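PDB 2D2E: SufC protein, which binds and hydrolyses ATP as a soluble ABC-type ATPase and probably serves the Suf machinery that assembles iron-sulfur clusters. Local coordinates for residues V25-K28 / G29-H32; L70-S73 / P74-A78; F100-L103 / A104-K108. All coordinates share one frame; numbering follows the deposited sequence.

Contact 1: V25-K28 / G29-H32; sequences VVPK and GEVH
Val26 lies over one face of the His32 imidazole, and this is the close-packed part of the connection 25-32. CG1 of Val26, anti to the backbone N (chi1 -178°), sits above the middle of the ring, 4.1 Å from CG of His32, a CH-pi contact almost along the ring normal. CG2 of Val26 settles 3.9 Å from ND1 of His32. Both residues are buried. A nearly straight bond from NE2 of His32 to OE1 of Glu30 (2.7 Å) helps to fix the ring's rotation; this oxygen lies in the ring plane and accepts through the anti lone pair. OE1 of Glu30 also rests 3.5 Å from CD of Pro27, and the same CD is 3.6 Å from CE1 of His32, so proline, carboxylate and imidazole lean on one another. Toward the solvent side the packing thins out. A type II turn runs from Pro27 to Glu30, closed by Glu30 N donating to Pro27 O (3.0 Å), and exposed Gly29 takes the positive phi at which a CB would jam against the carbonyl of Lys28. The Lys28 side chain leaves the turn to form a salt bridge with Asp65. ND1 holds the other side of His32, hydrogen-bonded to NE2 of His215 on strand 213-218, and the turn carries the chain from strand 16-27 of the antiparallel sheet into strand 31-35 of the mixed sheet.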
loop_
_atom_site.group_PDB
_atom_site.type_symbol
_atom_site.label_atom_id
_atom_site.label_comp_id
_atom_site.label_asym_id
_atom_site.label_seq_id
_atom_site.Cartn_x
_atom_site.Cartn_y
_atom_site.Cartn_z
ATOM N N VAL A 25 5.594 -5.141 12.293
ATOM C CA VAL A 25 4.330 -5.888 12.394
ATOM C C VAL A 25 3.115 -4.976 12.277
ATOM O O VAL A 25 3.039 -3.975 12.984
ATOM C CB VAL A 25 4.221 -6.608 13.773
ATOM C CG1 VAL A 25 2.866 -7.263 13.923
ATOM C CG2 VAL A 25 5.292 -7.677 13.886
ATOM N N VAL A 26 2.177 -5.308 11.392
ATOM C CA VAL A 26 0.936 -4.528 11.274
ATOM C C VAL A 26 -0.236 -5.459 11.605
ATOM O O VAL A 26 -0.580 -6.345 10.818
ATOM C CB VAL A 26 0.702 -3.975 9.859
ATOM C CG1 VAL A 26 -0.584 -3.123 9.836
ATOM C CG2 VAL A 26 1.886 -3.102 9.429
ATOM N N PRO A 27 -0.868 -5.271 12.773
ATOM C CA PRO A 27 -2.004 -6.142 13.118
ATOM C C PRO A 27 -3.190 -5.879 12.198
ATOM O O PRO A 27 -3.443 -4.737 11.827
ATOM C CB PRO A 27 -2.346 -5.727 14.547
ATOM C CG PRO A 27 -1.028 -5.205 15.107
ATOM C CD PRO A 27 -0.496 -4.403 13.904
ATOM N N LYS A 28 -3.910 -6.933 11.831
ATOM C CA LYS A 28 -5.103 -6.766 11.011
ATOM C C LYS A 28 -6.043 -5.906 11.881
ATOM O O LYS A 28 -6.211 -6.159 13.080
ATOM C CB LYS A 28 -5.729 -8.135 10.704
ATOM C CG LYS A 28 -6.825 -8.074 9.638
ATOM C CD LYS A 28 -7.452 -9.451 9.407
ATOM C CE LYS A 28 -6.447 -10.425 8.812
ATOM N NZ LYS A 28 -7.064 -11.764 8.513
ATOM N N GLY A 29 -6.629 -4.881 11.276
ATOM C CA GLY A 29 -7.504 -3.966 11.992
ATOM C C GLY A 29 -6.812 -2.618 12.210
ATOM O O GLY A 29 -7.459 -1.616 12.558
ATOM N N GLU A 30 -5.502 -2.581 11.980
ATOM C CA GLU A 30 -4.763 -1.343 12.177
ATOM C C GLU A 30 -4.187 -0.766 10.893
ATOM O O GLU A 30 -4.024 -1.460 9.889
ATOM C CB GLU A 30 -3.620 -1.552 13.194
ATOM C CG GLU A 30 -4.149 -1.843 14.604
ATOM C CD GLU A 30 -3.074 -1.985 15.679
ATOM O OE1 GLU A 30 -1.891 -1.643 15.463
ATOM O OE2 GLU A 30 -3.431 -2.449 16.790
ATOM N N VAL A 31 -3.911 0.531 10.945
ATOM C CA VAL A 31 -3.303 1.263 9.829
ATOM C C VAL A 31 -2.033 1.887 10.390
ATOM O O VAL A 31 -2.062 2.687 11.328
ATOM C CB VAL A 31 -4.218 2.381 9.279
ATOM C CG1 VAL A 31 -3.476 3.167 8.190
ATOM C CG2 VAL A 31 -5.487 1.782 8.696
ATOM N N HIS A 32 -0.899 1.472 9.835
ATOM C CA HIS A 32 0.389 1.989 10.283
ATOM C C HIS A 32 1.060 2.816 9.200
ATOM O O HIS A 32 0.712 2.712 8.009
ATOM C CB HIS A 32 1.325 0.843 10.628
ATOM C CG HIS A 32 0.927 0.091 11.852
ATOM N ND1 HIS A 32 1.804 -0.728 12.526
ATOM C CD2 HIS A 32 -0.258 0.004 12.505
ATOM C CE1 HIS A 32 1.175 -1.291 13.547
ATOM N NE2 HIS A 32 -0.076 -0.865 13.554
#

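Contact 2: L70-S73 / P74-A78; sequences LELS and PDERA
The contact centres on Ser73 and Arg77, with Glu76 and Leu72 beside them, where the loop 70-73 runs into the first turn of a helix. Ser73 and Glu76 form a capping box. OG of Ser73, placed between its own backbone N and carbonyl carbon (chi1 66°), accepts from Glu76 N at 3.1 Å. In return the Glu76 chain, extended beyond CG, reaches back so that OE1 takes the Ser73 N-H at 2.9 Å, an almost straight bond (173°) on the anti lone pair. Two backbone N-H groups, one at the N-cap and one in the first turn, are thus satisfied by side chains. The serine also belongs to the helix through its carbonyl, since Arg77 N donates to Ser73 O at 2.9 Å.

Arg77 stretches from CG to NE back along the incoming loop. Its NE donates to Leu72 O (3.0 Å) from above the carbonyl plane, while NH2 adds a weak bond to the same oxygen. The aliphatic start of the chain is used as well: CG of Arg77 lies 3.9 Å from CB of Leu72, and that CB meets CB of Glu76 at 3.8 Å, the leucine and glutamate side chains crossing at about a right angle. Substituting a leucine for Arg77 would probably leave the Leu72 carbonyl without its donors and let the loop shift against the helix.

NH1 of Arg77 is hydrogen-bonded to the carbonyl oxygens of Ile48 and Leu49, so the arginine ties the start of helix 74-79 to the C-terminal end of helix 42-50, while Pro74 and Ala78 rest on Leu84 and the loop arrives from strand 67-68.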
loop_
_atom_site.group_PDB
_atom_site.type_symbol
_atom_site.label_atom_id
_atom_site.label_comp_id
_atom_site.label_asym_id
_atom_site.label_seq_id
_atom_site.Cartn_x
_atom_site.Cartn_y
_atom_site.Cartn_z
ATOM N N LEU A 70 7.325 -14.882 0.952
ATOM C CA LEU A 70 8.506 -14.484 0.196
ATOM C C LEU A 70 8.755 -15.305 -1.058
ATOM O O LEU A 70 9.286 -14.788 -2.032
ATOM C CB LEU A 70 9.759 -14.522 1.079
ATOM C CG LEU A 70 9.984 -13.322 1.993
ATOM C CD1 LEU A 70 11.323 -13.454 2.691
ATOM C CD2 LEU A 70 9.943 -12.039 1.171
ATOM N N GLU A 71 8.360 -16.570 -1.019
ATOM C CA GLU A 71 8.552 -17.480 -2.141
ATOM C C GLU A 71 7.399 -17.449 -3.131
ATOM O O GLU A 71 7.469 -18.080 -4.181
ATOM C CB GLU A 71 8.749 -18.908 -1.623
ATOM C CG GLU A 71 9.918 -19.035 -0.663
ATOM C CD GLU A 71 11.217 -18.574 -1.287
ATOM O OE1 GLU A 71 12.037 -17.960 -0.571
ATOM O OE2 GLU A 71 11.423 -18.834 -2.495
ATOM N N LEU A 72 6.341 -16.713 -2.798
ATOM C CA LEU A 72 5.175 -16.620 -3.672
ATOM C C LEU A 72 5.310 -15.542 -4.724
ATOM O O LEU A 72 5.910 -14.495 -4.480
ATOM C CB LEU A 72 3.920 -16.327 -2.854
ATOM C CG LEU A 72 3.554 -17.288 -1.729
ATOM C CD1 LEU A 72 2.106 -17.000 -1.332
ATOM C CD2 LEU A 72 3.695 -18.741 -2.178
ATOM N N SER A 73 4.718 -15.787 -5.892
ATOM C CA SER A 73 4.762 -14.811 -6.976
ATOM C C SER A 73 3.822 -13.682 -6.570
ATOM O O SER A 73 3.026 -13.838 -5.635
ATOM C CB SER A 73 4.239 -15.440 -8.258
ATOM O OG SER A 73 2.863 -15.732 -8.113
ATOM N N PRO A 74 3.899 -12.529 -7.255
ATOM C CA PRO A 74 3.020 -11.400 -6.928
ATOM C C PRO A 74 1.546 -11.796 -6.991
ATOM O O PRO A 74 0.743 -11.392 -6.145
ATOM C CB PRO A 74 3.388 -10.369 -7.987
ATOM C CG PRO A 74 4.879 -10.590 -8.125
ATOM C CD PRO A 74 4.992 -12.100 -8.153
ATOM N N ASP A 75 1.201 -12.597 -8.001
ATOM C CA ASP A 75 -0.167 -13.073 -8.195
ATOM C C ASP A 75 -0.594 -13.975 -7.031
ATOM O O ASP A 75 -1.730 -13.905 -6.549
ATOM C CB ASP A 75 -0.266 -13.864 -9.507
ATOM C CG ASP A 75 -1.705 -14.131 -9.927
ATOM O OD1 ASP A 75 -2.371 -13.188 -10.408
ATOM O OD2 ASP A 75 -2.175 -15.281 -9.779
ATOM N N GLU A 76 0.317 -14.832 -6.582
ATOM C CA GLU A 76 0.003 -15.723 -5.473
ATOM C C GLU A 76 -0.181 -14.930 -4.173
ATOM O O GLU A 76 -1.005 -15.286 -3.340
ATOM C CB GLU A 76 1.093 -16.790 -5.312
ATOM C CG GLU A 76 1.207 -17.713 -6.538
ATOM C CD GLU A 76 2.302 -18.762 -6.406
ATOM O OE1 GLU A 76 3.465 -18.394 -6.117
ATOM O OE2 GLU A 76 2.000 -19.962 -6.602
ATOM N N ARG A 77 0.578 -13.849 -4.001
ATOM C CA ARG A 77 0.419 -13.045 -2.786
ATOM C C ARG A 77 -0.933 -12.365 -2.773
ATOM O O ARG A 77 -1.573 -12.263 -1.722
ATOM C CB ARG A 77 1.519 -11.991 -2.690
ATOM C CG ARG A 77 2.891 -12.611 -2.502
ATOM C CD ARG A 77 3.992 -11.549 -2.432
ATOM N NE ARG A 77 5.286 -12.185 -2.641
ATOM C CZ ARG A 77 6.463 -11.634 -2.361
ATOM N NH1 ARG A 77 6.528 -10.417 -1.849
ATOM N NH2 ARG A 77 7.584 -12.309 -2.603
ATOM N N ALA A 78 -1.368 -11.896 -3.937
ATOM C CA ALA A 78 -2.662 -11.237 -4.045
ATOM C C ALA A 78 -3.749 -12.253 -3.715
ATOM O O ALA A 78 -4.749 -11.915 -3.089
ATOM C CB ALA A 78 -2.853 -10.692 -5.438
#

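Contact 3: F100-L103 / A104-K108; sequences FLRL and ALQAK
Gln106 runs out from the helix alongside Arg102, one turn earlier. Its CB lies 3.4 Å from Arg102 O, the carbonyl that also accepts the backbone N-H of Gln106. CG, anti to the carbonyl carbon of its own residue (chi1 -71°), comes closer still, 3.2 Å from Arg102 O. From there the chain is extended; CD stands 3.9 Å from the same oxygen. At the tip, NE2 comes alongside the arginine chain, 4.0 Å from CG and 3.9 Å from NE of Arg102. The amide and guanidinium planes are turned 72° apart, and the two donors do not bond to each other. They converge instead on a shared acceptor, the carbonyl of Val113: NE of Arg102 makes a hydrogen bond to it and NE2 of Gln106 a weak one. The shared acceptor probably explains why two donors lie this close, and it links the side of helix 97-109 to Val113 in the loop before helix 115-129.

The remaining contacts are those of the helix backbone. Leu105 N donates to Leu101 O at 2.8 Å and Ala107 N to Leu103 O at 3.0 Å, with Phe100 and Ala104 bonded in the same way. CB of Ala104 packs 3.5 Å from Phe100 O, on the buried side, where Phe86 touches the alanine. Phe100, Leu101 and Leu105 pack on helix 148-160, and Leu101 and Arg102 also reach helix 115-129.

The regular bonding from each N-H to the carbonyl four residues back is that of an alpha-helix, with an i to i+4 side-chain pair on its surface; the position of helix 97-109 is consistent with its being the first helix of the helical subdomain that ABC ATPases insert into the nucleotide-binding core.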
loop_
_atom_site.group_PDB
_atom_site.type_symbol
_atom_site.label_atom_id
_atom_site.label_comp_id
_atom_site.label_asym_id
_atom_site.label_seq_id
_atom_site.Cartn_x
_atom_site.Cartn_y
_atom_site.Cartn_z
ATOM N N PHE A 100 -12.040 -1.966 -17.036
ATOM C CA PHE A 100 -10.757 -2.256 -16.422
ATOM C C PHE A 100 -10.938 -2.851 -15.036
ATOM O O PHE A 100 -10.246 -3.804 -14.660
ATOM C CB PHE A 100 -9.913 -0.988 -16.328
ATOM C CG PHE A 100 -8.572 -1.212 -15.707
ATOM C CD1 PHE A 100 -7.629 -2.008 -16.345
ATOM C CD2 PHE A 100 -8.265 -0.671 -14.464
ATOM C CE1 PHE A 100 -6.395 -2.268 -15.752
ATOM C CE2 PHE A 100 -7.031 -0.925 -13.865
ATOM C CZ PHE A 100 -6.103 -1.722 -14.509
ATOM N N LEU A 101 -11.873 -2.297 -14.270
ATOM C CA LEU A 101 -12.113 -2.803 -12.928
ATOM C C LEU A 101 -12.649 -4.226 -12.961
ATOM O O LEU A 101 -12.311 -5.046 -12.103
ATOM C CB LEU A 101 -13.094 -1.898 -12.178
ATOM C CG LEU A 101 -12.542 -1.187 -10.941
ATOM C CD1 LEU A 101 -12.049 -2.219 -9.933
ATOM C CD2 LEU A 101 -11.416 -0.263 -11.339
ATOM N N ARG A 102 -13.475 -4.526 -13.959
ATOM C CA ARG A 102 -14.042 -5.865 -14.066
ATOM C C ARG A 102 -12.916 -6.840 -14.389
ATOM O O ARG A 102 -12.863 -7.938 -13.832
ATOM C CB ARG A 102 -15.105 -5.912 -15.154
ATOM C CG ARG A 102 -16.017 -7.132 -15.053
ATOM C CD ARG A 102 -17.243 -6.893 -15.871
ATOM N NE ARG A 102 -18.083 -8.075 -15.984
ATOM C CZ ARG A 102 -19.049 -8.184 -16.887
ATOM N NH1 ARG A 102 -19.281 -7.182 -17.727
ATOM N NH2 ARG A 102 -19.764 -9.298 -16.971
ATOM N N LEU A 103 -12.015 -6.424 -15.276
ATOM C CA LEU A 103 -10.866 -7.248 -15.629
ATOM C C LEU A 103 -10.011 -7.492 -14.384
ATOM O O LEU A 103 -9.564 -8.621 -14.149
ATOM C CB LEU A 103 -10.013 -6.556 -16.708
ATOM C CG LEU A 103 -8.708 -7.258 -17.116
ATOM C CD1 LEU A 103 -9.027 -8.672 -17.536
ATOM C CD2 LEU A 103 -8.040 -6.538 -18.271
ATOM N N ALA A 104 -9.783 -6.438 -13.596
ATOM C CA ALA A 104 -8.979 -6.553 -12.381
ATOM C C ALA A 104 -9.625 -7.477 -11.365
ATOM O O ALA A 104 -8.942 -8.265 -10.731
ATOM C CB ALA A 104 -8.752 -5.164 -11.743
ATOM N N LEU A 105 -10.941 -7.359 -11.187
ATOM C CA LEU A 105 -11.622 -8.203 -10.220
ATOM C C LEU A 105 -11.639 -9.664 -10.670
ATOM O O LEU A 105 -11.454 -10.557 -9.845
ATOM C CB LEU A 105 -13.050 -7.696 -9.986
ATOM C CG LEU A 105 -13.903 -8.391 -8.931
ATOM C CD1 LEU A 105 -13.316 -8.140 -7.539
ATOM C CD2 LEU A 105 -15.341 -7.862 -9.029
ATOM N N GLN A 106 -11.838 -9.909 -11.968
ATOM C CA GLN A 106 -11.863 -11.285 -12.507
ATOM C C GLN A 106 -10.492 -11.947 -12.384
ATOM O O GLN A 106 -10.394 -13.152 -12.149
ATOM C CB GLN A 106 -12.307 -11.285 -13.976
ATOM C CG GLN A 106 -13.784 -10.953 -14.136
ATOM C CD GLN A 106 -14.304 -11.100 -15.558
ATOM O OE1 GLN A 106 -13.534 -11.190 -16.534
ATOM N NE2 GLN A 106 -15.615 -11.104 -15.689
ATOM N N ALA A 107 -9.440 -11.156 -12.546
ATOM C CA ALA A 107 -8.078 -11.676 -12.421
ATOM C C ALA A 107 -7.816 -12.075 -10.966
ATOM O O ALA A 107 -7.251 -13.146 -10.686
ATOM C CB ALA A 107 -7.064 -10.609 -12.870
ATOM N N LYS A 108 -8.242 -11.219 -10.038
ATOM C CA LYS A 108 -8.041 -11.474 -8.618
ATOM C C LYS A 108 -8.869 -12.662 -8.111
ATOM O O LYS A 108 -8.406 -13.436 -7.270
ATOM C CB LYS A 108 -8.375 -10.201 -7.825
ATOM C CG LYS A 108 -7.866 -10.162 -6.383
ATOM C CD LYS A 108 -8.900 -10.678 -5.404
ATOM C CE LYS A 108 -8.420 -10.552 -3.962
ATOM N NZ LYS A 108 -9.424 -11.109 -3.016
#

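In the fold
From the N terminus, contact 1 comes first: the turn between strand 16-27 and strand 31-35 joins the antiparallel sheet to the mixed sheet just ahead of the Walker A region, where Lys42 and Ser43 bind ADP and magnesium, neither of which is bound to this chain. After strand 67-68, contact 2 brings the chain into helix 74-79, and contact 3 lies within the next helix, 97-109. The three follow in series; none nests within or crosses another. Contact 1 touches neither of the others, its nearest atoms being about 12 Å away, whereas contacts 2 and 3 meet lightly where Ala78 O packs against CE of Lys108.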